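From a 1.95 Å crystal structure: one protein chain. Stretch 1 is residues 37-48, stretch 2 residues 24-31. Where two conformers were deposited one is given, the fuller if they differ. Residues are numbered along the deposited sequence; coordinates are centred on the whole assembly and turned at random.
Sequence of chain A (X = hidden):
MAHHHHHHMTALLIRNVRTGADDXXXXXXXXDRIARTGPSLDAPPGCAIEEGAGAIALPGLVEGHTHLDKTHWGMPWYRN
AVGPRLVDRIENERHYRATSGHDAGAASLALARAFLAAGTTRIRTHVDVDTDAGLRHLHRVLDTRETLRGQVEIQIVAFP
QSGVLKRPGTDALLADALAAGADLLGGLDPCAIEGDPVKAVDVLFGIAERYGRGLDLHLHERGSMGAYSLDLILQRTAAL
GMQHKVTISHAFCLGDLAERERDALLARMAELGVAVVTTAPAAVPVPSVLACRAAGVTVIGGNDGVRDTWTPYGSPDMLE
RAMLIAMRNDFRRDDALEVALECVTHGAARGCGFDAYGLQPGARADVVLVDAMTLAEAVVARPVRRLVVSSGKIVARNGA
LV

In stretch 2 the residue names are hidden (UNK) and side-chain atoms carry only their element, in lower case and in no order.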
# COMPACT_ATOMS: atom_id res chain seq x y z
N THR A 37 16.53 -10.86 19.19
CA THR A 37 15.42 -11.82 19.23
C THR A 37 15.95 -13.17 19.67
O THR A 37 17.09 -13.54 19.36
CB THR A 37 14.74 -11.98 17.86
OG1 THR A 37 15.71 -12.42 16.90
CG2 THR A 37 14.13 -10.68 17.41
N GLY A 38 15.12 -13.91 20.40
CA GLY A 38 15.51 -15.22 20.86
C GLY A 38 14.80 -15.61 22.14
O GLY A 38 14.06 -14.83 22.74
N PRO A 39 15.01 -16.85 22.58
CA PRO A 39 14.31 -17.34 23.76
C PRO A 39 14.89 -16.78 25.05
O PRO A 39 16.11 -16.71 25.22
CB PRO A 39 14.51 -18.86 23.69
CG PRO A 39 15.87 -18.99 23.05
CD PRO A 39 15.95 -17.85 22.04
N SER A 40 14.01 -16.39 25.96
CA SER A 40 14.39 -16.01 27.33
C SER A 40 15.53 -15.00 27.34
O SER A 40 16.57 -15.20 27.96
CB SER A 40 14.77 -17.25 28.15
OG SER A 40 13.66 -18.12 28.28
N LEU A 41 15.32 -13.88 26.63
CA LEU A 41 16.33 -12.84 26.57
C LEU A 41 16.54 -12.18 27.93
O LEU A 41 15.60 -12.03 28.72
CB LEU A 41 15.93 -11.77 25.55
CG LEU A 41 15.80 -12.21 24.09
CD1 LEU A 41 15.51 -11.02 23.17
CD2 LEU A 41 17.05 -12.96 23.66
N ASP A 42 17.78 -11.77 28.20
CA ASP A 42 18.07 -10.96 29.37
C ASP A 42 17.51 -9.56 29.19
O ASP A 42 17.44 -9.03 28.08
CB ASP A 42 19.58 -10.88 29.63
CG ASP A 42 20.27 -12.20 29.38
OD1 ASP A 42 20.21 -13.07 30.26
OD2 ASP A 42 20.85 -12.36 28.27
N ALA A 43 17.11 -8.96 30.30
CA ALA A 43 16.55 -7.62 30.29
C ALA A 43 17.66 -6.61 30.57
O ALA A 43 18.30 -6.71 31.62
CB ALA A 43 15.45 -7.49 31.33
N PRO A 44 17.94 -5.67 29.67
CA PRO A 44 18.81 -4.57 30.04
C PRO A 44 18.26 -3.85 31.25
O PRO A 44 17.03 -3.80 31.46
CB PRO A 44 18.79 -3.67 28.79
CG PRO A 44 18.39 -4.57 27.67
CD PRO A 44 17.46 -5.59 28.28
N PRO A 45 19.13 -3.32 32.10
CA PRO A 45 18.64 -2.62 33.30
C PRO A 45 17.62 -1.55 32.95
O PRO A 45 17.78 -0.81 31.97
CB PRO A 45 19.93 -2.02 33.89
CG PRO A 45 21.02 -2.92 33.40
CD PRO A 45 20.60 -3.37 32.03
N GLY A 46 16.53 -1.50 33.71
CA GLY A 46 15.51 -0.47 33.56
C GLY A 46 14.58 -0.61 32.37
O GLY A 46 13.81 0.31 32.08
N CYS A 47 14.62 -1.74 31.68
CA CYS A 47 13.86 -1.94 30.46
C CYS A 47 12.39 -2.20 30.79
O CYS A 47 12.08 -2.93 31.74
CB CYS A 47 14.48 -3.13 29.72
SG CYS A 47 13.69 -3.76 28.26
N ALA A 48 11.48 -1.63 30.00
CA ALA A 48 10.07 -1.95 30.14
C ALA A 48 9.81 -3.37 29.66
O ALA A 48 10.46 -3.88 28.74
CB ALA A 48 9.21 -0.96 29.34
N UNK A 24 8.33 -20.17 20.51
CA UNK A 24 8.16 -18.81 20.99
C UNK A 24 9.51 -18.17 21.27
O UNK A 24 10.51 -18.85 21.52
c UNK A 24 7.29 -18.79 22.25
N UNK A 25 9.54 -16.84 21.24
CA UNK A 25 10.76 -16.12 21.56
C UNK A 25 10.40 -14.78 22.19
O UNK A 25 9.23 -14.42 22.31
c UNK A 25 11.65 -15.94 20.32
c UNK A 25 11.99 -15.67 17.86
c UNK A 25 11.02 -15.44 19.01
c UNK A 25 10.59 -13.98 19.06
N UNK A 26 11.44 -14.03 22.59
CA UNK A 26 11.29 -12.66 23.03
C UNK A 26 11.84 -11.72 21.97
O UNK A 26 12.70 -12.10 21.17
o UNK A 26 12.54 -13.58 26.31
c UNK A 26 11.67 -13.37 25.45
c UNK A 26 12.02 -12.38 24.35
o UNK A 26 10.55 -13.92 25.46
N UNK A 27 11.35 -10.49 21.97
CA UNK A 27 11.82 -9.45 21.07
C UNK A 27 12.26 -8.28 21.93
O UNK A 27 11.43 -7.66 22.61
c UNK A 27 9.04 -9.83 18.31
c UNK A 27 10.73 -9.00 20.07
c UNK A 27 11.27 -7.87 19.17
c UNK A 27 10.26 -10.17 19.22
N UNK A 28 13.56 -7.98 21.90
CA UNK A 28 14.10 -6.82 22.60
C UNK A 28 14.18 -5.65 21.64
O UNK A 28 14.78 -5.75 20.56
c UNK A 28 17.61 -6.27 24.29
c UNK A 28 15.35 -5.52 25.13
c UNK A 28 16.16 -5.95 23.89
c UNK A 28 15.49 -7.12 23.17
N UNK A 29 13.61 -4.52 22.04
CA UNK A 29 13.57 -3.31 21.24
C UNK A 29 14.38 -2.25 21.96
O UNK A 29 14.24 -2.08 23.18
c UNK A 29 12.09 -1.39 20.50
c UNK A 29 9.89 -3.73 20.21
c UNK A 29 12.12 -2.83 21.01
c UNK A 29 11.41 -3.80 20.07
N UNK A 30 15.24 -1.54 21.22
CA UNK A 30 15.91 -0.38 21.79
C UNK A 30 15.85 0.76 20.78
O UNK A 30 16.13 0.56 19.60
c UNK A 30 17.41 -1.77 23.26
c UNK A 30 17.36 -0.69 22.19
c UNK A 30 18.80 -2.04 23.78
o UNK A 30 19.77 -1.53 23.19
o UNK A 30 18.90 -2.77 24.80
N UNK A 31 15.51 1.96 21.26
CA UNK A 31 15.29 3.06 20.32
C UNK A 31 14.19 2.67 19.34
O UNK A 31 13.16 2.10 19.73
O HOH W 1 13.02 -12.66 28.90
O HOH W 2 11.07 -16.58 25.12

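Position 24 carries a single side-chain carbon, which points sideways and makes no contact with stretch 1. One carbon and nothing more makes it Ala-24.

Position 25, in the strand, has four carbons forked at the second. Its CB lies 3.6 Å from Gly-38 O and 4.2 Å from Pro-39 N, so the base of the side chain packs on backbone rather than on another side chain. This is Leu-25.

At position 26 there are two carbons, the second bearing two oxygens: a short carboxylate, one of whose oxygens takes the NH of Leu-41. This is Asp-26. Its backbone forms an antiparallel hydrogen-bonded pair with Gly-38, Asp-26 N donating to Gly-38 O at 2.7 Å and Gly-38 N to Asp-26 O at 3.1 Å. The same carbonyl receives a CA-H...O contact, with Thr-37 CA 3.4 Å from Asp-26 O. The carboxylate reaches past the end of this pairing, where Leu-41 N donates to Asp-26 OD2 at 2.8 Å. Water 1 bridges Asp-26 OD2 (2.8 Å from its O) and Leu-41 O (2.7 Å from its O), while water 2 donates to Asp-26 OD1 and accepts from Ser-40 N.

Position 27 has four carbons forked at the first, one arm two carbons long. It forms the non-hydrogen-bonded pair with Thr-37; both side chains lie on the same face of the sheet and approach each other there. This is Ile-27, with Thr-37 CG2 4.3 Å from Ile-27 CG1.

Position 28 again shows four carbons forked at the second, now pointing toward stretch 1, where its first carbon meets Leu-41 and a terminal carbon lies against Pro-44 and Cys-47. It is Leu-28. Leu-41 CD1 approaches Leu-28 CB at 3.9 Å, and Leu-28 CD1 meets both Pro-44 CD at 3.8 Å and Cys-47 SG at 4.0 Å.

Position 29 has four carbons forked at the first, with one longer arm, but points away and touches nothing in stretch 1; it is Ile-29.

Position 30 has three carbons, the third carrying two oxygens. The side chain starts sideways, yet its end comes nearer, and an oxygen comes close to the ring of Pro-44. This is Glu-30, its OE2 3.4 Å from Pro-44 CG.

Position 31 has no side-chain atoms and a positive phi, and is Gly-31.

The contact, burying 482 Å² in all, changes character along its length. A short antiparallel ladder ends at Gly-38, whose backbone angles call for glycine. Beyond it, Asp-26 holds the departing loop through Leu-41 N and two waters. The loop then lays Leu-41, Pro-44 and Cys-47 against Leu-28, with the Pro-44 to Cys-47 type II turn, closed by Cys-47 N to Pro-44 O at 3.2 Å, bringing its two end residues to the same leucine methyl.

Stretch 2, residues 24-31: ALDILIEG
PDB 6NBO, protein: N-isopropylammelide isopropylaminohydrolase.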